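Local atomic coordinates of StAR-related lipid transfer protein 5 (Homo sapiens, PDB entry 2R55), a protein that probably binds cholesterol or other sterols and is thought to take part in moving such lipids through the cell. Residues S117-P122 and F134-L139; A152-H157 and R168-P173; C176-L181 and T188-F193. All coordinates share one frame; numbering follows the deposited sequence.

Contact 1: S117-P122 and F134-L139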
loop_
_atom_site.group_PDB
_atom_site.type_symbol
_atom_site.label_atom_id
_atom_site.label_comp_id
_atom_site.label_asym_id
_atom_site.label_seq_id
_atom_site.Cartn_x
_atom_site.Cartn_y
_atom_site.Cartn_z
ATOM N N SER A 117 8.810 8.176 3.926
ATOM C CA SER A 117 9.250 6.845 4.318
ATOM C C SER A 117 10.012 6.107 3.222
ATOM O O SER A 117 9.782 6.331 2.033
ATOM C CB SER A 117 8.061 6.002 4.767
ATOM O OG SER A 117 7.273 5.603 3.661
ATOM N N ARG A 118 10.927 5.238 3.645
ATOM C CA ARG A 118 11.634 4.335 2.752
ATOM C C ARG A 118 11.163 2.925 3.061
ATOM O O ARG A 118 11.106 2.528 4.218
ATOM C CB ARG A 118 13.151 4.460 2.940
ATOM C CG ARG A 118 13.989 3.438 2.159
ATOM C CD ARG A 118 15.458 3.744 2.265
ATOM N NE ARG A 118 16.243 2.519 2.343
ATOM C CZ ARG A 118 16.854 1.940 1.313
ATOM N NH1 ARG A 118 16.794 2.481 0.099
ATOM N NH2 ARG A 118 17.538 0.818 1.500
ATOM N N THR A 119 10.813 2.185 2.018
ATOM C CA THR A 119 10.330 0.822 2.148
ATOM C C THR A 119 11.194 -0.111 1.289
ATOM O O THR A 119 11.421 0.161 0.108
ATOM C CB THR A 119 8.862 0.735 1.703
ATOM O OG1 THR A 119 8.082 1.677 2.455
ATOM C CG2 THR A 119 8.300 -0.668 1.909
ATOM N N SER A 120 11.670 -1.202 1.883
ATOM C CA SER A 120 12.483 -2.183 1.176
ATOM C C SER A 120 11.675 -3.448 0.950
ATOM O O SER A 120 11.110 -4.002 1.888
ATOM C CB SER A 120 13.741 -2.538 1.971
ATOM O OG SER A 120 14.452 -1.392 2.407
ATOM N N THR A 121 11.623 -3.889 -0.303
ATOM C CA THR A 121 10.971 -5.139 -0.676
ATOM C C THR A 121 12.088 -6.144 -0.893
ATOM O O THR A 121 13.220 -5.751 -1.176
ATOM C CB THR A 121 10.132 -4.996 -1.998
ATOM O OG1 THR A 121 10.994 -4.665 -3.101
ATOM C CG2 THR A 121 9.057 -3.936 -1.855
ATOM N N PRO A 122 11.793 -7.445 -0.754
ATOM C CA PRO A 122 12.878 -8.369 -1.037
ATOM C C PRO A 122 12.744 -8.803 -2.486
ATOM O O PRO A 122 11.926 -8.236 -3.199
ATOM C CB PRO A 122 12.584 -9.529 -0.091
ATOM C CG PRO A 122 11.046 -9.535 0.015
ATOM C CD PRO A 122 10.559 -8.151 -0.358
ATOM N N PHE A 134 11.372 2.054 -2.154
ATOM C CA PHE A 134 10.429 3.115 -2.484
ATOM C C PHE A 134 10.546 4.222 -1.460
ATOM O O PHE A 134 10.666 3.948 -0.263
ATOM C CB PHE A 134 9.003 2.555 -2.486
ATOM C CG PHE A 134 8.825 1.376 -3.397
ATOM C CD1 PHE A 134 9.076 0.091 -2.952
ATOM C CD2 PHE A 134 8.423 1.559 -4.716
ATOM C CE1 PHE A 134 8.938 -0.995 -3.786
ATOM C CE2 PHE A 134 8.264 0.465 -5.571
ATOM C CZ PHE A 134 8.537 -0.822 -5.090
ATOM N N VAL A 135 10.490 5.466 -1.940
ATOM C CA VAL A 135 10.528 6.659 -1.093
ATOM C C VAL A 135 9.195 7.422 -1.211
ATOM O O VAL A 135 8.971 8.147 -2.190
ATOM C CB VAL A 135 11.750 7.570 -1.442
ATOM C CG1 VAL A 135 11.785 8.806 -0.557
ATOM C CG2 VAL A 135 13.083 6.790 -1.309
ATOM N N ASP A 136 8.310 7.249 -0.223
ATOM C CA ASP A 136 6.943 7.791 -0.320
ATOM C C ASP A 136 6.642 8.984 0.583
ATOM O O ASP A 136 7.109 9.063 1.727
ATOM C CB ASP A 136 5.881 6.717 -0.012
ATOM C CG ASP A 136 6.023 5.464 -0.869
ATOM O OD1 ASP A 136 6.200 5.579 -2.110
ATOM O OD2 ASP A 136 5.948 4.355 -0.276
ATOM N N LEU A 137 5.833 9.899 0.062
ATOM C CA LEU A 137 5.110 10.843 0.897
ATOM C C LEU A 137 3.830 10.148 1.333
ATOM O O LEU A 137 2.969 9.859 0.503
ATOM C CB LEU A 137 4.790 12.114 0.126
ATOM C CG LEU A 137 4.235 13.289 0.926
ATOM C CD1 LEU A 137 5.187 13.709 2.035
ATOM C CD2 LEU A 137 3.988 14.437 -0.021
ATOM N N VAL A 138 3.741 9.838 2.624
ATOM C CA VAL A 138 2.594 9.109 3.175
ATOM C C VAL A 138 1.844 9.937 4.213
ATOM O O VAL A 138 2.419 10.386 5.212
ATOM C CB VAL A 138 2.959 7.687 3.732
ATOM C CG1 VAL A 138 4.233 7.713 4.575
ATOM C CG2 VAL A 138 1.795 7.102 4.534
ATOM N N LEU A 139 0.555 10.133 3.937
ATOM C CA LEU A 139 -0.340 10.917 4.767
ATOM C C LEU A 139 -1.399 9.983 5.309
ATOM O O LEU A 139 -2.007 9.205 4.555
ATOM C CB LEU A 139 -0.983 12.041 3.934
ATOM C CG LEU A 139 -2.095 13.029 4.390
ATOM C CD1 LEU A 139 -3.497 12.496 4.178
ATOM C CD2 LEU A 139 -1.937 13.591 5.819
#

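Contact 2: A152-H157 and R168-P173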
loop_
_atom_site.group_PDB
_atom_site.type_symbol
_atom_site.label_atom_id
_atom_site.label_comp_id
_atom_site.label_asym_id
_atom_site.label_seq_id
_atom_site.Cartn_x
_atom_site.Cartn_y
_atom_site.Cartn_z
ATOM N N ALA A 152 -0.200 7.110 0.096
ATOM C CA ALA A 152 1.215 7.165 -0.120
ATOM C C ALA A 152 1.501 7.447 -1.588
ATOM O O ALA A 152 0.843 6.893 -2.458
ATOM C CB ALA A 152 1.815 5.852 0.312
ATOM N N THR A 153 2.454 8.339 -1.857
ATOM C CA THR A 153 2.960 8.542 -3.218
ATOM C C THR A 153 4.490 8.724 -3.227
ATOM O O THR A 153 5.057 9.162 -2.244
ATOM C CB THR A 153 2.237 9.715 -3.946
ATOM O OG1 THR A 153 2.133 9.432 -5.348
ATOM C CG2 THR A 153 2.983 11.036 -3.775
ATOM N N HIS A 154 5.151 8.395 -4.335
ATOM C CA HIS A 154 6.609 8.560 -4.428
ATOM C C HIS A 154 7.029 10.036 -4.294
ATOM O O HIS A 154 6.305 10.947 -4.736
ATOM C CB HIS A 154 7.126 8.007 -5.736
ATOM C CG HIS A 154 6.876 8.908 -6.903
ATOM N ND1 HIS A 154 5.687 8.909 -7.602
ATOM C CD2 HIS A 154 7.652 9.855 -7.476
ATOM C CE1 HIS A 154 5.748 9.813 -8.563
ATOM N NE2 HIS A 154 6.934 10.395 -8.511
ATOM N N VAL A 155 8.186 10.258 -3.667
ATOM C CA VAL A 155 8.800 11.581 -3.603
ATOM C C VAL A 155 10.325 11.457 -3.554
ATOM O O VAL A 155 10.871 10.569 -2.890
ATOM C CB VAL A 155 8.234 12.463 -2.429
ATOM C CG1 VAL A 155 8.517 11.849 -1.058
ATOM C CG2 VAL A 155 8.771 13.875 -2.497
ATOM N N GLU A 156 11.004 12.334 -4.286
ATOM C CA GLU A 156 12.453 12.427 -4.208
ATOM C C GLU A 156 12.857 13.145 -2.928
ATOM O O GLU A 156 12.358 14.224 -2.626
ATOM C CB GLU A 156 13.019 13.157 -5.425
ATOM C CG GLU A 156 12.996 12.350 -6.719
ATOM C CD GLU A 156 13.312 13.202 -7.957
ATOM O OE1 GLU A 156 14.244 14.045 -7.910
ATOM O OE2 GLU A 156 12.621 13.028 -8.989
ATOM N N HIS A 157 13.769 12.535 -2.184
ATOM C CA HIS A 157 14.283 13.110 -0.952
ATOM C C HIS A 157 15.805 13.004 -0.903
ATOM O O HIS A 157 16.349 11.901 -0.859
ATOM C CB HIS A 157 13.668 12.396 0.249
ATOM C CG HIS A 157 13.875 13.105 1.550
ATOM N ND1 HIS A 157 15.123 13.448 2.026
ATOM C CD2 HIS A 157 12.991 13.509 2.491
ATOM C CE1 HIS A 157 14.996 14.052 3.193
ATOM N NE2 HIS A 157 13.714 14.098 3.501
ATOM N N ARG A 168 15.388 1.611 -7.479
ATOM C CA ARG A 168 14.458 2.615 -7.004
ATOM C C ARG A 168 13.114 2.442 -7.721
ATOM O O ARG A 168 12.990 2.696 -8.919
ATOM C CB ARG A 168 15.011 4.039 -7.172
ATOM C CG ARG A 168 13.951 5.173 -6.929
ATOM C CD ARG A 168 13.428 5.270 -5.478
ATOM N NE ARG A 168 14.437 5.833 -4.580
ATOM C CZ ARG A 168 15.234 5.103 -3.801
ATOM N NH1 ARG A 168 15.103 3.794 -3.790
ATOM N NH2 ARG A 168 16.154 5.674 -3.031
ATOM N N GLY A 169 12.117 1.987 -6.973
ATOM C CA GLY A 169 10.753 1.947 -7.473
ATOM C C GLY A 169 10.017 3.229 -7.157
ATOM O O GLY A 169 10.470 4.041 -6.351
ATOM N N PHE A 170 8.871 3.408 -7.786
ATOM C CA PHE A 170 8.043 4.564 -7.541
ATOM C C PHE A 170 6.617 4.075 -7.364
ATOM O O PHE A 170 6.040 3.477 -8.267
ATOM C CB PHE A 170 8.137 5.554 -8.699
ATOM C CG PHE A 170 9.534 6.042 -8.977
ATOM C CD1 PHE A 170 10.300 5.454 -9.977
ATOM C CD2 PHE A 170 10.086 7.093 -8.238
ATOM C CE1 PHE A 170 11.618 5.889 -10.247
ATOM C CE2 PHE A 170 11.388 7.551 -8.494
ATOM C CZ PHE A 170 12.163 6.935 -9.503
ATOM N N ASN A 171 6.082 4.279 -6.165
ATOM C CA ASN A 171 4.663 4.097 -5.912
ATOM C C ASN A 171 3.908 5.303 -6.405
ATOM O O ASN A 171 4.311 6.438 -6.146
ATOM C CB ASN A 171 4.394 3.986 -4.405
ATOM C CG ASN A 171 4.750 2.635 -3.849
ATOM O OD1 ASN A 171 4.426 1.604 -4.433
ATOM N ND2 ASN A 171 5.422 2.628 -2.719
ATOM N N HIS A 172 2.806 5.057 -7.108
ATOM C CA HIS A 172 1.821 6.103 -7.374
ATOM C C HIS A 172 0.683 6.003 -6.325
ATOM O O HIS A 172 0.702 5.065 -5.498
ATOM C CB HIS A 172 1.353 5.988 -8.805
ATOM C CG HIS A 172 2.415 6.317 -9.796
ATOM N ND1 HIS A 172 3.156 5.351 -10.438
ATOM C CD2 HIS A 172 2.880 7.509 -10.240
ATOM C CE1 HIS A 172 4.014 5.934 -11.257
ATOM N NE2 HIS A 172 3.867 7.242 -11.155
ATOM N N PRO A 173 -0.261 6.976 -6.300
ATOM C CA PRO A 173 -1.180 7.029 -5.140
ATOM C C PRO A 173 -1.717 5.657 -4.757
ATOM O O PRO A 173 -2.288 4.962 -5.594
ATOM C CB PRO A 173 -2.298 7.945 -5.619
ATOM C CG PRO A 173 -1.603 8.879 -6.582
ATOM C CD PRO A 173 -0.541 8.061 -7.263
#

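Contact 3: C176-L181 and T188-F193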
loop_
_atom_site.group_PDB
_atom_site.type_symbol
_atom_site.label_atom_id
_atom_site.label_comp_id
_atom_site.label_asym_id
_atom_site.label_seq_id
_atom_site.Cartn_x
_atom_site.Cartn_y
_atom_site.Cartn_z
ATOM N N CYS A 176 -4.176 2.141 2.024
ATOM C CA CYS A 176 -5.200 1.358 2.688
ATOM C C CYS A 176 -6.337 2.191 3.219
ATOM O O CYS A 176 -6.107 3.243 3.811
ATOM C CB CYS A 176 -4.590 0.655 3.884
ATOM S SG CYS A 176 -3.734 -0.762 3.380
ATOM N N PHE A 177 -7.552 1.682 3.030
ATOM C CA PHE A 177 -8.732 2.153 3.753
ATOM C C PHE A 177 -9.139 1.136 4.841
ATOM O O PHE A 177 -9.432 -0.032 4.544
ATOM C CB PHE A 177 -9.890 2.383 2.782
ATOM C CG PHE A 177 -9.717 3.582 1.895
ATOM C CD1 PHE A 177 -9.065 3.472 0.669
ATOM C CD2 PHE A 177 -10.225 4.826 2.275
ATOM C CE1 PHE A 177 -8.915 4.589 -0.183
ATOM C CE2 PHE A 177 -10.075 5.945 1.445
ATOM C CZ PHE A 177 -9.407 5.822 0.201
ATOM N N CYS A 178 -9.123 1.571 6.096
ATOM C CA CYS A 178 -9.604 0.744 7.211
ATOM C C CYS A 178 -10.987 1.243 7.634
ATOM O O CYS A 178 -11.091 2.312 8.225
ATOM C CB CYS A 178 -8.645 0.836 8.399
ATOM S SG CYS A 178 -6.957 0.250 8.129
ATOM N N GLU A 179 -12.033 0.475 7.323
ATOM C CA GLU A 179 -13.426 0.951 7.474
ATOM C C GLU A 179 -14.208 0.134 8.498
ATOM O O GLU A 179 -14.376 -1.072 8.324
ATOM C CB GLU A 179 -14.194 0.951 6.131
ATOM C CG GLU A 179 -13.364 1.388 4.901
ATOM C CD GLU A 179 -14.061 1.137 3.551
ATOM O OE1 GLU A 179 -14.846 0.171 3.413
ATOM O OE2 GLU A 179 -13.814 1.913 2.612
ATOM N N PRO A 180 -14.711 0.797 9.556
ATOM C CA PRO A 180 -15.506 0.118 10.589
ATOM C C PRO A 180 -16.852 -0.348 10.026
ATOM O O PRO A 180 -17.357 0.248 9.061
ATOM C CB PRO A 180 -15.704 1.205 11.646
ATOM C CG PRO A 180 -15.625 2.493 10.868
ATOM C CD PRO A 180 -14.576 2.241 9.824
ATOM N N LEU A 181 -17.405 -1.407 10.624
ATOM C CA LEU A 181 -18.589 -2.095 10.103
ATOM C C LEU A 181 -19.687 -2.178 11.142
ATOM O O LEU A 181 -19.431 -2.622 12.259
ATOM C CB LEU A 181 -18.226 -3.511 9.652
ATOM C CG LEU A 181 -18.035 -3.800 8.161
ATOM C CD1 LEU A 181 -17.328 -2.669 7.435
ATOM C CD2 LEU A 181 -17.299 -5.113 7.984
ATOM N N THR A 188 -13.796 -5.560 10.542
ATOM C CA THR A 188 -13.266 -4.411 9.780
ATOM C C THR A 188 -13.096 -4.699 8.276
ATOM O O THR A 188 -12.548 -5.735 7.891
ATOM C CB THR A 188 -11.898 -3.929 10.345
ATOM O OG1 THR A 188 -11.945 -3.872 11.779
ATOM C CG2 THR A 188 -11.533 -2.545 9.798
ATOM N N ASN A 189 -13.554 -3.773 7.438
ATOM C CA ASN A 189 -13.399 -3.877 5.996
ATOM C C ASN A 189 -12.103 -3.180 5.599
ATOM O O ASN A 189 -11.865 -2.022 5.992
ATOM C CB ASN A 189 -14.593 -3.242 5.270
ATOM C CG ASN A 189 -14.720 -3.696 3.820
ATOM O OD1 ASN A 189 -15.187 -4.804 3.531
ATOM N ND2 ASN A 189 -14.329 -2.821 2.900
ATOM N N LEU A 190 -11.267 -3.902 4.846
ATOM C CA LEU A 190 -9.991 -3.399 4.357
ATOM C C LEU A 190 -9.930 -3.389 2.821
ATOM O O LEU A 190 -9.928 -4.456 2.174
ATOM C CB LEU A 190 -8.831 -4.235 4.909
ATOM C CG LEU A 190 -7.406 -3.889 4.443
ATOM C CD1 LEU A 190 -6.977 -2.498 4.919
ATOM C CD2 LEU A 190 -6.404 -4.918 4.903
ATOM N N VAL A 191 -9.867 -2.181 2.255
ATOM C CA VAL A 191 -9.700 -1.986 0.816
ATOM C C VAL A 191 -8.342 -1.329 0.576
ATOM O O VAL A 191 -8.036 -0.266 1.148
ATOM C CB VAL A 191 -10.830 -1.127 0.218
ATOM C CG1 VAL A 191 -10.798 -1.176 -1.317
ATOM C CG2 VAL A 191 -12.168 -1.601 0.725
ATOM N N THR A 192 -7.517 -1.983 -0.242
ATOM C CA THR A 192 -6.149 -1.541 -0.440
ATOM C C THR A 192 -5.865 -1.383 -1.919
ATOM O O THR A 192 -6.354 -2.169 -2.746
ATOM C CB THR A 192 -5.114 -2.542 0.095
ATOM O OG1 THR A 192 -5.160 -3.733 -0.697
ATOM C CG2 THR A 192 -5.346 -2.899 1.556
ATOM N N PHE A 193 -5.042 -0.382 -2.242
ATOM C CA PHE A 193 -4.617 -0.150 -3.602
ATOM C C PHE A 193 -3.112 -0.223 -3.711
ATOM O O PHE A 193 -2.400 0.474 -2.994
ATOM C CB PHE A 193 -5.121 1.206 -4.089
ATOM C CG PHE A 193 -6.596 1.315 -4.082
ATOM C CD1 PHE A 193 -7.339 0.818 -5.135
ATOM C CD2 PHE A 193 -7.254 1.862 -2.993
ATOM C CE1 PHE A 193 -8.710 0.891 -5.115
ATOM C CE2 PHE A 193 -8.631 1.936 -2.968
ATOM C CZ PHE A 193 -9.361 1.455 -4.033
#

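Contact 1: S117-P122 and F134-L139
Thr121 and Phe134 meet with their side chains at about a right angle. The methyl CG2 of Thr121 lies in the plane of the Phe134 ring, against its edge, 3.5 Å from Phe134 CE1. With OG1 of Thr121 placed between backbone N and carbonyl carbon (chi1 63°), that hydroxyl bonds the carbonyl oxygen of Arg132 and the methyl is left to meet the ring.

At the other end, Ser117 OG packs against the methyl CG1 of Val138 at 3.8 Å and passes Asp136 CB at 4.1 Å, which is packing rather than a polar bond.

Between these ends the strands pair antiparallel as the two arms of a beta hairpin. Ser117 and Asp136 form a hydrogen-bonded pair, in which Ser117 N gives to Asp136 O at 2.9 Å. In return, Asp136 N gives to Ser117 O at 2.8 Å. Thr119 and Phe134 exchange a second such pair, and Arg118 sits opposite Val135 in the non-hydrogen-bonded position. Side chains therefore alternate: Ser117, Thr119, Phe134 and Asp136 share one face, Arg118 and Val135 the other.

Asp136 OD2 accepts a bond from Asn171 ND2, while Arg118 forms salt bridges to Asp133 and Glu105. Strand 103-109 flanks 117-120 on its far edge, with Phe104 against Ser117 and Thr119, and helix 21-40 covers Leu137 and Leu139.

Contact 2: A152-H157 and R168-P173
An aromatic cluster of His154, Phe170 and His172 marks where strand 148-154 meets strand 167-180 in the curved sheet of the START (helix-grip) fold. The strand segments run antiparallel at 135°, and the main-chain link across them is His154 N to Asn171 O, 2.8 Å.

Asn171 O takes a second bond from His154 ND1 at 3.2 Å. This oxygen lies in the imidazole plane, at the ring edge, whereas ND1 stands above the plane of the Asn171 carbonyl; the two donors approach from opposite faces of that carbonyl plane. Folding CG back between backbone N and carbonyl carbon (chi1 77°) brings ND1 to the same acceptor as its own amide.

Both neighbouring rings make offset edge-to-face pairs. Phe170 turns its edge to the face of His154, planes at 80°, with Phe170 CD2 3.8 Å from His154 CD2; His154 in turn directs its edge at the face of His172. Replacing His154 by a leucine would probably cost Asn171 O its second donor and leave Phe170 and His172 without the flat ring between them.

Nearby, the Thr153 side chain runs alongside the Pro173 ring, with Thr153 OG1 3.6 Å from Pro173 CD.

Contact 3: C176-L181 and T188-F193
The Glu179 and Asn189 side chains run alongside each other on the hairpin of strands 167-180 and 188-197, their carboxylate and amide planes only 23° apart. CG of Glu179 lies beside its backbone N (chi1 -39°) and the chain runs extended from there, which carries OE1 to the asparagine amide. The bond from Asn189 ND2 to Glu179 OE1, 3.1 Å long, is bent and weak. On the same residue, Asn189 CB receives the methyl CD1 of Leu181 at 3.5 Å.

Farther along this face, Phe177 CE1 reaches Phe193 CE2 at 3.9 Å and lies near the plane of the Phe193 ring, at its edge. On the reverse face, Leu190 holds CG anti to the backbone N (chi1 177°), and CD1 then packs against two sulfurs, Cys176 SG at 4.0 Å and Cys178 SG at 4.2 Å.

Paired backbone bonds fix this antiparallel register: Phe177 N to Val191 O is 2.8 Å, Glu179 N to Asn189 O also 2.8 Å.

Helix 21-40 covers Phe177 and Val191, while helix 79-86 packs on Cys178 and Thr188. The salt bridge of Glu179 OE2 to Arg39 probably favours the carboxylate form, while the weak amide bond adds a neutral donor that is also weakly shared with Glu72.

Overall arrangement
From the N terminus, contact 1 comes first and closes the hairpin loop 121-131 between strands 114-120 and 132-142. Contact 2 follows, spanning residues 158-167, and contact 3 closes the short hairpin loop between 181 and 188. The three lie in series along the chain, so none nests in or crosses another. Contacts 1 and 2 still touch: strands 132-142 and 148-154 are antiparallel neighbours, with Val135 O 2.7 Å from Val155 N, a probable hydrogen bond. Contacts 2 and 3 share strand 167-180 at different ends, their centres about 22 Å apart on opposite sides of the chain's centre. That long, interrupted strand joins the two regions within one curved START sheet.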